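PDB 5F67: inactivation-no-after-potential D protein from Drosophila melanogaster, which serves as a scaffold in fly photoreceptor signalling and, through its third PDZ domain, specifically recognises the tail of the TRP channel. Local coordinates for residues A[67-79]-A[92-106]. Residues are numbered along the deposited sequence; the frame is centred on the assembly and turned at random.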
loop_
_atom_site.group_PDB
_atom_site.type_symbol
_atom_site.label_atom_id
_atom_site.label_comp_id
_atom_site.label_asym_id
_atom_site.label_seq_id
_atom_site.Cartn_x
_atom_site.Cartn_y
_atom_site.Cartn_z
ATOM N N VAL A 67 -2.301 -1.206 -7.917
ATOM C CA VAL A 67 -2.191 -1.790 -6.576
ATOM C C VAL A 67 -3.286 -2.851 -6.475
ATOM O O VAL A 67 -4.414 -2.610 -6.929
ATOM C CB VAL A 67 -2.412 -0.721 -5.493
ATOM C CG1 VAL A 67 -2.336 -1.332 -4.080
ATOM C CG2 VAL A 67 -1.397 0.412 -5.663
ATOM N N LYS A 68 -2.963 -4.022 -5.916
ATOM C CA LYS A 68 -3.958 -5.083 -5.767
ATOM C C LYS A 68 -4.151 -5.441 -4.306
ATOM O O LYS A 68 -3.192 -5.409 -3.520
ATOM C CB LYS A 68 -3.532 -6.353 -6.515
ATOM C CG LYS A 68 -3.238 -6.142 -7.985
ATOM C CD LYS A 68 -4.402 -5.481 -8.700
ATOM C CE LYS A 68 -4.075 -5.285 -10.178
ATOM N NZ LYS A 68 -4.966 -4.283 -10.827
ATOM N N VAL A 69 -5.388 -5.776 -3.945
ATOM C CA VAL A 69 -5.662 -6.320 -2.617
ATOM C C VAL A 69 -4.827 -7.582 -2.440
ATOM O O VAL A 69 -4.769 -8.428 -3.342
ATOM C CB VAL A 69 -7.163 -6.637 -2.422
ATOM C CG1 VAL A 69 -7.410 -7.336 -1.087
ATOM C CG2 VAL A 69 -7.998 -5.351 -2.516
ATOM N N GLY A 70 -4.169 -7.699 -1.287
ATOM C CA GLY A 70 -3.312 -8.842 -1.014
ATOM C C GLY A 70 -1.835 -8.560 -1.251
ATOM O O GLY A 70 -0.983 -9.338 -0.812
ATOM N N ASP A 71 -1.518 -7.469 -1.952
ATOM C CA ASP A 71 -0.111 -7.132 -2.215
ATOM C C ASP A 71 0.614 -6.862 -0.903
ATOM O O ASP A 71 0.036 -6.257 0.008
ATOM C CB ASP A 71 0.007 -5.868 -3.065
ATOM C CG ASP A 71 -0.260 -6.108 -4.534
ATOM O OD1 ASP A 71 -0.436 -7.282 -4.939
ATOM O OD2 ASP A 71 -0.277 -5.105 -5.291
ATOM N N MET A 72 1.870 -7.290 -0.796
ATOM C CA MET A 72 2.657 -6.947 0.395
ATOM C C MET A 72 3.300 -5.586 0.175
ATOM O O MET A 72 3.860 -5.331 -0.886
ATOM C CB MET A 72 3.744 -7.993 0.641
ATOM C CG MET A 72 4.469 -7.865 1.981
ATOM S SD MET A 72 5.783 -9.110 2.103
ATOM C CE MET A 72 6.265 -8.869 3.825
ATOM N N LEU A 73 3.205 -4.712 1.173
ATOM C CA LEU A 73 3.770 -3.367 1.096
ATOM C C LEU A 73 5.168 -3.374 1.702
ATOM O O LEU A 73 5.333 -3.618 2.912
ATOM C CB LEU A 73 2.866 -2.376 1.851
ATOM C CG LEU A 73 3.403 -0.947 1.921
ATOM C CD1 LEU A 73 3.477 -0.316 0.535
ATOM C CD2 LEU A 73 2.534 -0.099 2.855
ATOM N N LEU A 74 6.174 -3.125 0.862
ATOM C CA LEU A 74 7.567 -3.295 1.269
ATOM C C LEU A 74 8.293 -1.973 1.549
ATOM O O LEU A 74 9.253 -1.945 2.320
ATOM C CB LEU A 74 8.321 -4.102 0.209
ATOM C CG LEU A 74 7.696 -5.475 -0.067
ATOM C CD1 LEU A 74 8.342 -6.127 -1.284
ATOM C CD2 LEU A 74 7.853 -6.371 1.137
ATOM N N ALA A 75 7.841 -0.886 0.935
ATOM C CA ALA A 75 8.380 0.441 1.252
ATOM C C ALA A 75 7.395 1.545 0.914
ATOM O O ALA A 75 6.571 1.395 0.012
ATOM C CB ALA A 75 9.690 0.675 0.516
ATOM N N VAL A 76 7.497 2.653 1.643
ATOM C CA VAL A 76 6.748 3.872 1.335
ATOM C C VAL A 76 7.784 4.971 1.170
ATOM O O VAL A 76 8.463 5.325 2.141
ATOM C CB VAL A 76 5.797 4.236 2.474
ATOM C CG1 VAL A 76 5.067 5.558 2.161
ATOM C CG2 VAL A 76 4.794 3.111 2.692
ATOM N N ASN A 77 7.899 5.513 -0.044
ATOM C CA ASN A 77 8.999 6.424 -0.367
ATOM C C ASN A 77 10.316 5.782 0.054
ATOM O O ASN A 77 10.562 4.631 -0.303
ATOM C CB ASN A 77 8.791 7.821 0.237
ATOM C CG ASN A 77 7.646 8.575 -0.428
ATOM O OD1 ASN A 77 7.370 8.384 -1.614
ATOM N ND2 ASN A 77 6.968 9.429 0.333
ATOM N N GLN A 78 11.145 6.481 0.826
ATOM C CA GLN A 78 12.432 5.896 1.223
ATOM C C GLN A 78 12.383 5.134 2.550
ATOM O O GLN A 78 13.418 4.688 3.050
ATOM C CB GLN A 78 13.529 6.966 1.262
ATOM C CG GLN A 78 14.121 7.296 -0.106
ATOM C CD GLN A 78 15.002 6.173 -0.644
ATOM O OE1 GLN A 78 16.101 5.927 -0.134
ATOM N NE2 GLN A 78 14.518 5.482 -1.673
ATOM N N ASP A 79 11.193 4.983 3.121
ATOM C CA ASP A 79 11.051 4.228 4.371
ATOM C C ASP A 79 10.662 2.764 4.136
ATOM O O ASP A 79 9.574 2.465 3.642
ATOM C CB ASP A 79 10.039 4.904 5.292
ATOM C CG ASP A 79 10.500 6.277 5.756
ATOM O OD1 ASP A 79 11.391 6.341 6.631
ATOM O OD2 ASP A 79 9.968 7.292 5.250
ATOM N N LEU A 92 3.219 6.237 8.105
ATOM C CA LEU A 92 3.973 6.626 6.920
ATOM C C LEU A 92 3.025 6.955 5.777
ATOM O O LEU A 92 3.215 7.941 5.068
ATOM C CB LEU A 92 4.926 5.499 6.504
ATOM C CG LEU A 92 6.114 5.233 7.439
ATOM C CD1 LEU A 92 6.772 3.895 7.102
ATOM C CD2 LEU A 92 7.138 6.354 7.337
ATOM N N LEU A 93 1.997 6.133 5.596
ATOM C CA LEU A 93 1.057 6.355 4.494
ATOM C C LEU A 93 0.257 7.636 4.690
ATOM O O LEU A 93 0.042 8.393 3.738
ATOM C CB LEU A 93 0.127 5.148 4.323
ATOM C CG LEU A 93 0.839 3.890 3.836
ATOM C CD1 LEU A 93 -0.038 2.678 4.104
ATOM C CD2 LEU A 93 1.182 4.036 2.344
ATOM N N LYS A 94 -0.154 7.902 5.928
ATOM C CA LYS A 94 -0.928 9.107 6.219
ATOM C C LYS A 94 -0.117 10.385 6.056
ATOM O O LYS A 94 -0.635 11.383 5.565
ATOM C CB LYS A 94 -1.512 9.035 7.629
ATOM C CG LYS A 94 -2.542 7.938 7.788
ATOM C CD LYS A 94 -2.869 7.706 9.261
ATOM C CE LYS A 94 -3.877 8.717 9.778
ATOM N NZ LYS A 94 -5.268 8.186 9.732
ATOM N N ARG A 95 1.155 10.353 6.447
ATOM C CA ARG A 95 1.986 11.563 6.402
ATOM C C ARG A 95 2.491 11.928 5.010
ATOM O O ARG A 95 2.771 13.095 4.739
ATOM C CB ARG A 95 3.181 11.443 7.349
ATOM C CG ARG A 95 2.775 11.430 8.816
ATOM C CD ARG A 95 3.970 11.653 9.729
ATOM N NE ARG A 95 4.969 10.605 9.564
ATOM C CZ ARG A 95 4.938 9.442 10.206
ATOM N NH1 ARG A 95 3.954 9.179 11.061
ATOM N NH2 ARG A 95 5.890 8.545 9.996
ATOM N N ALA A 96 2.620 10.933 4.140
ATOM C CA ALA A 96 3.158 11.151 2.798
ATOM C C ALA A 96 2.245 12.059 1.987
ATOM O O ALA A 96 1.021 11.931 2.050
ATOM C CB ALA A 96 3.355 9.811 2.086
ATOM N N GLU A 97 2.839 12.983 1.230
ATOM C CA GLU A 97 2.064 13.918 0.419
ATOM C C GLU A 97 2.516 13.808 -1.021
ATOM O O GLU A 97 3.620 13.346 -1.291
ATOM C CB GLU A 97 2.307 15.362 0.863
ATOM C CG GLU A 97 2.072 15.656 2.340
ATOM C CD GLU A 97 2.632 17.015 2.744
ATOM O OE1 GLU A 97 2.980 17.198 3.930
ATOM O OE2 GLU A 97 2.733 17.902 1.868
ATOM N N GLY A 98 1.664 14.251 -1.940
ATOM C CA GLY A 98 2.030 14.299 -3.342
ATOM C C GLY A 98 2.096 12.913 -3.940
ATOM O O GLY A 98 1.282 12.043 -3.603
ATOM N N VAL A 99 3.071 12.699 -4.817
ATOM C CA VAL A 99 3.300 11.368 -5.380
ATOM C C VAL A 99 4.018 10.467 -4.382
ATOM O O VAL A 99 5.152 10.738 -3.979
ATOM C CB VAL A 99 4.105 11.441 -6.672
ATOM C CG1 VAL A 99 4.330 10.035 -7.248
ATOM C CG2 VAL A 99 3.355 12.292 -7.688
ATOM N N VAL A 100 3.350 9.377 -4.013
ATOM C CA VAL A 100 3.862 8.470 -2.999
ATOM C C VAL A 100 4.373 7.225 -3.698
ATOM O O VAL A 100 3.644 6.583 -4.460
ATOM C CB VAL A 100 2.769 8.096 -1.976
ATOM C CG1 VAL A 100 3.353 7.207 -0.861
ATOM C CG2 VAL A 100 2.142 9.358 -1.380
ATOM N N THR A 101 5.645 6.917 -3.465
ATOM C CA THR A 101 6.287 5.767 -4.075
ATOM C C THR A 101 6.023 4.577 -3.165
ATOM O O THR A 101 6.296 4.636 -1.962
ATOM C CB THR A 101 7.802 5.965 -4.145
ATOM O OG1 THR A 101 8.100 7.165 -4.869
ATOM C CG2 THR A 101 8.476 4.764 -4.832
ATOM N N MET A 102 5.482 3.499 -3.718
ATOM C CA MET A 102 5.312 2.297 -2.919
ATOM C C MET A 102 5.960 1.118 -3.630
ATOM O O MET A 102 5.869 0.998 -4.850
ATOM C CB MET A 102 3.828 2.015 -2.693
ATOM C CG MET A 102 3.139 3.082 -1.839
ATOM S SD MET A 102 1.441 2.631 -1.439
ATOM C CE MET A 102 0.612 2.948 -2.997
ATOM N N ILE A 103 6.618 0.257 -2.862
ATOM C CA ILE A 103 7.140 -0.970 -3.428
ATOM C C ILE A 103 6.194 -2.053 -2.975
ATOM O O ILE A 103 5.939 -2.214 -1.773
ATOM C CB ILE A 103 8.556 -1.292 -2.927
ATOM C CG1 ILE A 103 9.535 -0.220 -3.426
ATOM C CG2 ILE A 103 8.996 -2.650 -3.450
ATOM C CD1 ILE A 103 10.959 -0.419 -2.940
ATOM N N LEU A 104 5.660 -2.786 -3.945
ATOM C CA LEU A 104 4.620 -3.772 -3.683
ATOM C C LEU A 104 5.009 -5.124 -4.246
ATOM O O LEU A 104 5.680 -5.207 -5.267
ATOM C CB LEU A 104 3.313 -3.328 -4.343
ATOM C CG LEU A 104 2.646 -2.064 -3.798
ATOM C CD1 LEU A 104 1.542 -1.596 -4.749
ATOM C CD2 LEU A 104 2.094 -2.297 -2.389
ATOM N N LEU A 105 4.554 -6.190 -3.598
ATOM C CA LEU A 105 4.806 -7.540 -4.096
ATOM C C LEU A 105 3.484 -8.286 -4.218
ATOM O O LEU A 105 2.779 -8.495 -3.221
ATOM C CB LEU A 105 5.741 -8.301 -3.148
ATOM C CG LEU A 105 5.989 -9.774 -3.495
ATOM C CD1 LEU A 105 6.780 -9.921 -4.797
ATOM C CD2 LEU A 105 6.722 -10.461 -2.363
ATOM N N THR A 106 3.127 -8.665 -5.440
ATOM C CA THR A 106 1.916 -9.453 -5.650
ATOM C C THR A 106 2.304 -10.912 -5.529
ATOM O O THR A 106 3.250 -11.363 -6.183
ATOM C CB THR A 106 1.291 -9.190 -7.043
ATOM O OG1 THR A 106 0.862 -7.827 -7.125
ATOM C CG2 THR A 106 0.081 -10.087 -7.271
HETATM O O HOH W 1 5.357 11.555 -1.121
#
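Strands 72-76 and 99-105 pair antiparallel in the middle of this PDZ domain, and the end of helix 86-95, which borders the bound peptide, packs against the same ladder. Met72 and Leu105 form a hydrogen-bonded pair, each backbone N reaching the other's O at 2.9 Å. The register then slips by one residue: Leu74 N donates to Ile103 O at 2.8 Å, while Ile103 N turns to Ala75 O, so that Leu74 and Ala75 together face Ile103 in a classic beta bulge. Ala75 suits this place because its small CB leaves room for Ile103 CD1 (3.8 Å), while Ile103 CG2 lies by Leu74 CB; Ile17 of helix 17-20 covers all three residues.

On the other face, Leu73, Val76, Met102 and Leu104 face the hydrophobic interior. Leu73 CG stands anti to the backbone N (chi1 176°), and the branch then divides, CD2 meeting Leu93 CD1 tip to tip and CD1 lying on Leu104 CD2. Branched Val76 spreads its methyls between helix and strand: CG2 meets Leu93 CD2 at 3.7 Å and CG1 meets Val100 CG1. Val67 CG2 meets Leu104 CD1 with the two side chains at about a right angle.

Polar side chains finish both ends. Asn77, in a type II' turn, suits its place by gripping Thr101 twice: Asn77 N donates to Thr101 O at 2.6 Å, and Asn77 OD1 accepts a nearly straight hydrogen bond from Thr101 N (2.9 Å). Its ND2 donates to a water that also bridges Glu97 O and Val99 O. At the far end Thr106 OG1 donates to Asp71 OD1 (2.6 Å) from above the carboxylate plane; Asp71 OD2 takes Lys68 N and a salt bridge from Arg25. The Asn77 amide thus replaces a backbone carbonyl and carries the pairing past Val76, the Thr106-Asp71 bond ties the chains by side chains alone, and Arg25 would be expected to stabilise the negative charge of buried Asp71.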